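Local structure of hypothetical protein SA2161 (Staphylococcus aureus, 1Y7R) at residues Asp7-Cys15 with Lys26-Pro36. The protein is of unknown function but probably acts as an acetyltransferase of the GNAT family, which would transfer an acetyl group from acetyl-CoA to an amine. The protein carries 4 engineered substitutions. Numbering follows the deposited sequence.
Sequences DIPTCEDYC and KTREAAEKGLP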
ATOM      1  N   ASP A   7     -12.434  16.230   1.260  1.00  8.61           N
ATOM      2  CA  ASP A   7     -13.489  15.819   0.297  1.00  9.86           C
ATOM      3  C   ASP A   7     -12.899  14.922  -0.779  1.00 10.80           C
ATOM      4  O   ASP A   7     -11.717  15.001  -1.054  1.00 12.54           O
ATOM      5  CB  ASP A   7     -14.091  17.005  -0.485  1.00  9.76           C
ATOM      6  CG  ASP A   7     -14.704  18.094   0.370  1.00 12.24           C
ATOM      7  OD1 ASP A   7     -15.007  19.153  -0.255  1.00 12.17           O
ATOM      8  OD2 ASP A   7     -14.893  17.944   1.596  1.00 14.30           O
ATOM      9  N   ILE A   8     -13.750  14.112  -1.405  1.00 11.60           N
ATOM     10  CA  ILE A   8     -13.388  13.358  -2.615  1.00 11.91           C
ATOM     11  C   ILE A   8     -13.090  14.369  -3.746  1.00 11.93           C
ATOM     12  O   ILE A   8     -13.886  15.294  -3.975  1.00 12.26           O
ATOM     13  CB  ILE A   8     -14.554  12.398  -3.019  1.00 11.60           C
ATOM     14  CG1 ILE A   8     -14.103  11.385  -4.096  1.00 11.75           C
ATOM     15  CG2 ILE A   8     -15.818  13.208  -3.468  1.00 11.17           C
ATOM     16  CD1 ILE A   8     -15.060  10.197  -4.251  1.00 13.60           C
ATOM     17  N   PRO A   9     -11.914  14.241  -4.415  1.00 12.34           N
ATOM     18  CA  PRO A   9     -11.577  15.117  -5.545  1.00 12.43           C
ATOM     19  C   PRO A   9     -12.427  14.755  -6.778  1.00 11.85           C
ATOM     20  O   PRO A   9     -12.936  13.645  -6.858  1.00 12.37           O
ATOM     21  CB  PRO A   9     -10.097  14.785  -5.822  1.00 13.02           C
ATOM     22  CG  PRO A   9      -9.653  13.896  -4.742  1.00 14.25           C
ATOM     23  CD  PRO A   9     -10.850  13.256  -4.138  1.00 13.27           C
ATOM     24  N   THR A  10     -12.600  15.672  -7.734  1.00 11.41           N
ATOM     25  CA  THR A  10     -13.187  15.239  -9.006  1.00 11.46           C
ATOM     26  C   THR A  10     -12.167  14.454  -9.828  1.00 11.00           C
ATOM     27  O   THR A  10     -10.974  14.583  -9.599  1.00  9.47           O
ATOM     28  CB  THR A  10     -13.704  16.409  -9.859  1.00 11.42           C
ATOM     29  OG1 THR A  10     -12.601  17.200 -10.329  1.00 11.60           O
ATOM     30  CG2 THR A  10     -14.686  17.257  -9.062  1.00 12.36           C
ATOM     31  N   CYS A  11     -12.640  13.673 -10.808  1.00 10.77           N
ATOM     32  CA  CYS A  11     -11.733  12.887 -11.633  1.00 11.63           C
ATOM     33  C   CYS A  11     -10.836  13.827 -12.398  1.00  9.85           C
ATOM     34  O   CYS A  11      -9.627  13.606 -12.469  1.00 10.02           O
ATOM     35  CB  CYS A  11     -12.479  11.989 -12.615  1.00 12.12           C
ATOM     36  SG  CYS A  11     -13.228  10.563 -11.802  1.00 21.14           S
ATOM     37  N   GLU A  12     -11.417  14.893 -12.955  1.00  9.01           N
ATOM     38  CA  GLU A  12     -10.612  15.847 -13.699  1.00  8.76           C
ATOM     39  C   GLU A  12      -9.528  16.467 -12.834  1.00  8.59           C
ATOM     40  O   GLU A  12      -8.380  16.521 -13.264  1.00  8.86           O
ATOM     41  CB  GLU A  12     -11.472  16.958 -14.321  1.00  8.54           C
ATOM     42  CG  GLU A  12     -10.606  18.054 -14.977  1.00 10.12           C
ATOM     43  CD  GLU A  12     -11.360  18.925 -15.938  1.00 13.57           C
ATOM     44  OE1 GLU A  12     -12.610  18.887 -15.932  1.00 15.65           O
ATOM     45  OE2 GLU A  12     -10.706  19.664 -16.700  1.00 12.60           O
ATOM     46  N   ASP A  13      -9.877  16.925 -11.626  1.00  8.17           N
ATOM     47  CA  ASP A  13      -8.909  17.617 -10.744  1.00  8.44           C
ATOM     48  C   ASP A  13      -7.772  16.654 -10.356  1.00  8.22           C
ATOM     49  O   ASP A  13      -6.588  17.021 -10.358  1.00  6.90           O
ATOM     50  CB  ASP A  13      -9.590  18.157  -9.480  1.00 10.73           C
ATOM     51  CG  ASP A  13     -10.296  19.483  -9.700  1.00 14.03           C
ATOM     52  OD1 ASP A  13     -10.960  19.944  -8.738  1.00 18.16           O
ATOM     53  OD2 ASP A  13     -10.163  20.087 -10.793  1.00 16.92           O
ATOM     54  N   TYR A  14      -8.138  15.414 -10.043  1.00  6.79           N
ATOM     55  CA  TYR A  14      -7.184  14.382  -9.676  1.00  7.29           C
ATOM     56  C   TYR A  14      -6.199  14.136 -10.802  1.00  7.39           C
ATOM     57  O   TYR A  14      -4.987  14.188 -10.611  1.00  7.17           O
ATOM     58  CB  TYR A  14      -7.905  13.084  -9.286  1.00  7.79           C
ATOM     59  CG  TYR A  14      -6.985  11.892  -9.108  1.00  8.00           C
ATOM     60  CD1 TYR A  14      -6.370  11.665  -7.890  1.00  8.47           C
ATOM     61  CD2 TYR A  14      -6.763  10.965 -10.144  1.00  8.63           C
ATOM     62  CE1 TYR A  14      -5.540  10.579  -7.683  1.00  8.46           C
ATOM     63  CE2 TYR A  14      -5.916   9.873  -9.949  1.00 10.41           C
ATOM     64  CZ  TYR A  14      -5.300   9.689  -8.723  1.00  9.84           C
ATOM     65  OH  TYR A  14      -4.462   8.609  -8.514  1.00  9.27           O
ATOM     66  N   CYS A  15      -6.732  13.840 -11.986  1.00  7.13           N
ATOM     67  CA  CYS A  15      -5.885  13.509 -13.112  1.00  6.58           C
ATOM     68  C   CYS A  15      -4.990  14.714 -13.440  1.00  6.16           C
ATOM     69  O   CYS A  15      -3.790  14.559 -13.727  1.00  5.92           O
ATOM     70  CB  CYS A  15      -6.755  13.145 -14.313  1.00  6.79           C
ATOM     71  SG  CYS A  15      -7.562  11.535 -14.090  1.00  9.85           S
ATOM     72  N   LYS A  26      -2.993   9.055 -14.686  1.00  8.88           N
ATOM     73  CA  LYS A  26      -3.971   7.990 -14.487  1.00  9.47           C
ATOM     74  C   LYS A  26      -5.097   8.239 -15.466  1.00  9.34           C
ATOM     75  O   LYS A  26      -5.469   9.383 -15.704  1.00  8.92           O
ATOM     76  CB  LYS A  26      -4.566   7.994 -13.076  1.00  8.87           C
ATOM     77  CG  LYS A  26      -3.650   7.602 -11.968  1.00  8.27           C
ATOM     78  CD  LYS A  26      -3.105   6.186 -12.053  1.00  8.18           C
ATOM     79  CE  LYS A  26      -2.156   5.989 -10.890  1.00  9.91           C
ATOM     80  NZ  LYS A  26      -1.490   4.656 -10.824  1.00  8.50           N
ATOM     81  N   THR A  27      -5.665   7.163 -16.009  1.00  8.40           N
ATOM     82  CA  THR A  27      -6.801   7.321 -16.912  1.00  9.38           C
ATOM     83  C   THR A  27      -7.989   7.774 -16.096  1.00 10.14           C
ATOM     84  O   THR A  27      -8.071   7.495 -14.901  1.00  9.11           O
ATOM     85  CB  THR A  27      -7.159   6.011 -17.627  1.00  9.14           C
ATOM     86  OG1 THR A  27      -7.569   5.050 -16.652  1.00  9.86           O
ATOM     87  CG2 THR A  27      -5.940   5.465 -18.379  1.00  8.69           C
ATOM     88  N   ARG A  28      -8.923   8.460 -16.739  1.00 10.64           N
ATOM     89  CA  ARG A  28     -10.139   8.834 -16.042  1.00 11.80           C
ATOM     90  C   ARG A  28     -10.929   7.613 -15.550  1.00 11.76           C
ATOM     91  O   ARG A  28     -11.570   7.679 -14.480  1.00 12.25           O
ATOM     92  CB  ARG A  28     -10.973   9.825 -16.868  1.00 13.27           C
ATOM     93  CG  ARG A  28     -10.329  11.212 -16.888  1.00 15.51           C
ATOM     94  CD  ARG A  28     -11.149  12.184 -17.707  1.00 21.57           C
ATOM     95  NE  ARG A  28     -11.090  11.859 -19.126  1.00 24.95           N
ATOM     96  CZ  ARG A  28     -10.866  12.769 -20.065  1.00 28.92           C
ATOM     97  NH1 ARG A  28     -10.818  12.435 -21.350  1.00 29.18           N
ATOM     98  NH2 ARG A  28     -10.694  14.030 -19.704  1.00 32.34           N
ATOM     99  N   GLU A  29     -10.868   6.503 -16.301  1.00 11.22           N
ATOM    100  CA  GLU A  29     -11.478   5.260 -15.852  1.00 12.70           C
ATOM    101  C   GLU A  29     -10.870   4.785 -14.526  1.00 11.58           C
ATOM    102  O   GLU A  29     -11.598   4.355 -13.604  1.00 10.92           O
ATOM    103  CB  GLU A  29     -11.369   4.145 -16.888  1.00 12.36           C
ATOM    104  CG  GLU A  29     -12.191   2.878 -16.531  1.00 15.60           C
ATOM    105  CD  GLU A  29     -11.771   1.598 -17.277  1.00 17.42           C
ATOM    106  OE1 GLU A  29     -10.666   1.551 -17.877  1.00 24.45           O
ATOM    107  OE2 GLU A  29     -12.556   0.614 -17.256  1.00 23.08           O
ATOM    108  N   ALA A  30      -9.537   4.827 -14.416  1.00  9.85           N
ATOM    109  CA  ALA A  30      -8.938   4.356 -13.158  1.00  9.17           C
ATOM    110  C   ALA A  30      -9.333   5.286 -12.014  1.00  9.06           C
ATOM    111  O   ALA A  30      -9.644   4.824 -10.901  1.00  9.52           O
ATOM    112  CB  ALA A  30      -7.399   4.236 -13.254  1.00  9.12           C
ATOM    113  N   ALA A  31      -9.308   6.593 -12.291  1.00  9.04           N
ATOM    114  CA  ALA A  31      -9.653   7.591 -11.289  1.00  8.55           C
ATOM    115  C   ALA A  31     -11.096   7.414 -10.797  1.00  9.06           C
ATOM    116  O   ALA A  31     -11.374   7.479  -9.597  1.00  8.48           O
ATOM    117  CB  ALA A  31      -9.411   8.981 -11.855  1.00  8.88           C
ATOM    118  N   GLU A  32     -12.009   7.159 -11.725  1.00  8.43           N
ATOM    119  CA  GLU A  32     -13.420   6.970 -11.393  1.00  9.63           C
ATOM    120  C   GLU A  32     -13.569   5.788 -10.450  1.00  9.50           C
ATOM    121  O   GLU A  32     -14.287   5.866  -9.453  1.00  9.93           O
ATOM    122  CB  GLU A  32     -14.217   6.681 -12.655  1.00 11.54           C
ATOM    123  CG  GLU A  32     -14.556   7.897 -13.487  1.00 16.61           C
ATOM    124  CD  GLU A  32     -15.475   7.571 -14.649  1.00 24.11           C
ATOM    125  OE1 GLU A  32     -15.340   6.480 -15.257  1.00 27.94           O
ATOM    126  OE2 GLU A  32     -16.341   8.415 -14.971  1.00 29.18           O
ATOM    127  N   LYS A  33     -12.890   4.691 -10.768  1.00  8.77           N
ATOM    128  CA  LYS A  33     -12.969   3.507  -9.946  1.00 10.04           C
ATOM    129  C   LYS A  33     -12.256   3.659  -8.596  1.00  9.92           C
ATOM    130  O   LYS A  33     -12.694   3.052  -7.622  1.00 11.17           O
ATOM    131  CB  LYS A  33     -12.356   2.338 -10.689  1.00 10.40           C
ATOM    132  CG  LYS A  33     -12.963   2.059 -12.053  1.00 13.81           C
ATOM    133  CD  LYS A  33     -12.244   0.922 -12.730  1.00 18.01           C
ATOM    134  CE  LYS A  33     -12.107  -0.256 -11.790  1.00 23.21           C
ATOM    135  NZ  LYS A  33     -13.400  -0.546 -11.097  1.00 27.44           N
ATOM    136  N   GLY A  34     -11.188   4.459  -8.541  1.00  8.23           N
ATOM    137  CA  GLY A  34     -10.286   4.501  -7.366  1.00  7.96           C
ATOM    138  C   GLY A  34     -10.600   5.590  -6.353  1.00  6.92           C
ATOM    139  O   GLY A  34     -10.460   5.395  -5.135  1.00  7.38           O
ATOM    140  N   LEU A  35     -11.047   6.748  -6.829  1.00  7.65           N
ATOM    141  CA  LEU A  35     -11.140   7.920  -5.937  1.00  7.32           C
ATOM    142  C   LEU A  35     -12.026   7.755  -4.686  1.00  8.20           C
ATOM    143  O   LEU A  35     -11.668   8.287  -3.637  1.00  8.07           O
ATOM    144  CB  LEU A  35     -11.554   9.176  -6.714  1.00  6.70           C
ATOM    145  CG  LEU A  35     -10.435   9.836  -7.528  1.00  8.36           C
ATOM    146  CD1 LEU A  35     -11.030  10.849  -8.481  1.00  8.14           C
ATOM    147  CD2 LEU A  35      -9.410  10.484  -6.601  1.00  8.78           C
ATOM    148  N   PRO A  36     -13.195   7.090  -4.806  1.00  8.14           N
ATOM    149  CA  PRO A  36     -14.040   6.937  -3.614  1.00  8.58           C
ATOM    150  C   PRO A  36     -13.517   6.030  -2.508  1.00  8.46           C
ATOM    151  O   PRO A  36     -14.084   6.018  -1.400  1.00  8.70           O
ATOM    152  CB  PRO A  36     -15.332   6.315  -4.187  1.00  9.03           C
ATOM    153  CG  PRO A  36     -15.334   6.661  -5.618  1.00 10.87           C
ATOM    154  CD  PRO A  36     -13.882   6.543  -6.001  1.00  8.71           C
TER
HETATM  155  O   HOH W   1      -3.529  11.964 -14.832  1.00  9.38           O
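The ring of Y14 meets L35 on one face and K26 at its edge. L35 CG stands 4.3 Å above the ring plane, displaced toward the rim, and L35 CD2 reaches Y14 CD1 at 3.5 Å, oblique to the ring. K26 CG lies near the plane of the ring, 3.7 Å from Y14 OH. A31 CB comes obliquely to Y14 CD2. The ring is carried over to the 26-36 segment because Y14 CG is anti to the backbone N (chi1 171°). Its hydroxyl is hydrogen-bonded to D68, which fixes the far end of the ring.

L35 buries more surface in the contact than any other residue. Its CD1 branch packs on C11 CA and P9 O, while CD2 touches the P9 ring as well as Y14. C11 SG rests against E32 CG at 3.4 Å. C15 SG sits among K26 O, R28 CG and A31 CB. I8 CD1 closes the other end, tight against P36 CA at 3.5 Å. One water bridges the two segments: it donates to C15 O (2.8 Å) and accepts from K26 N (3.0 Å).

T10 and T27 are the N-caps of the two helices. T10 OG1 accepts from D13 N, and T27 OG1 from A30 N. The amine of K26 turns away to carbonyls of S99 and T62 of the second subunit, so this edge joins the dimer interface.

The short helix axes cross at 114°, 9.5 Å apart. P9 and Y14 also touch M53 of strand 49-58. Two short helices between the first two strands, packed on the sheet, are characteristic of the N-terminal part of the GNAT fold.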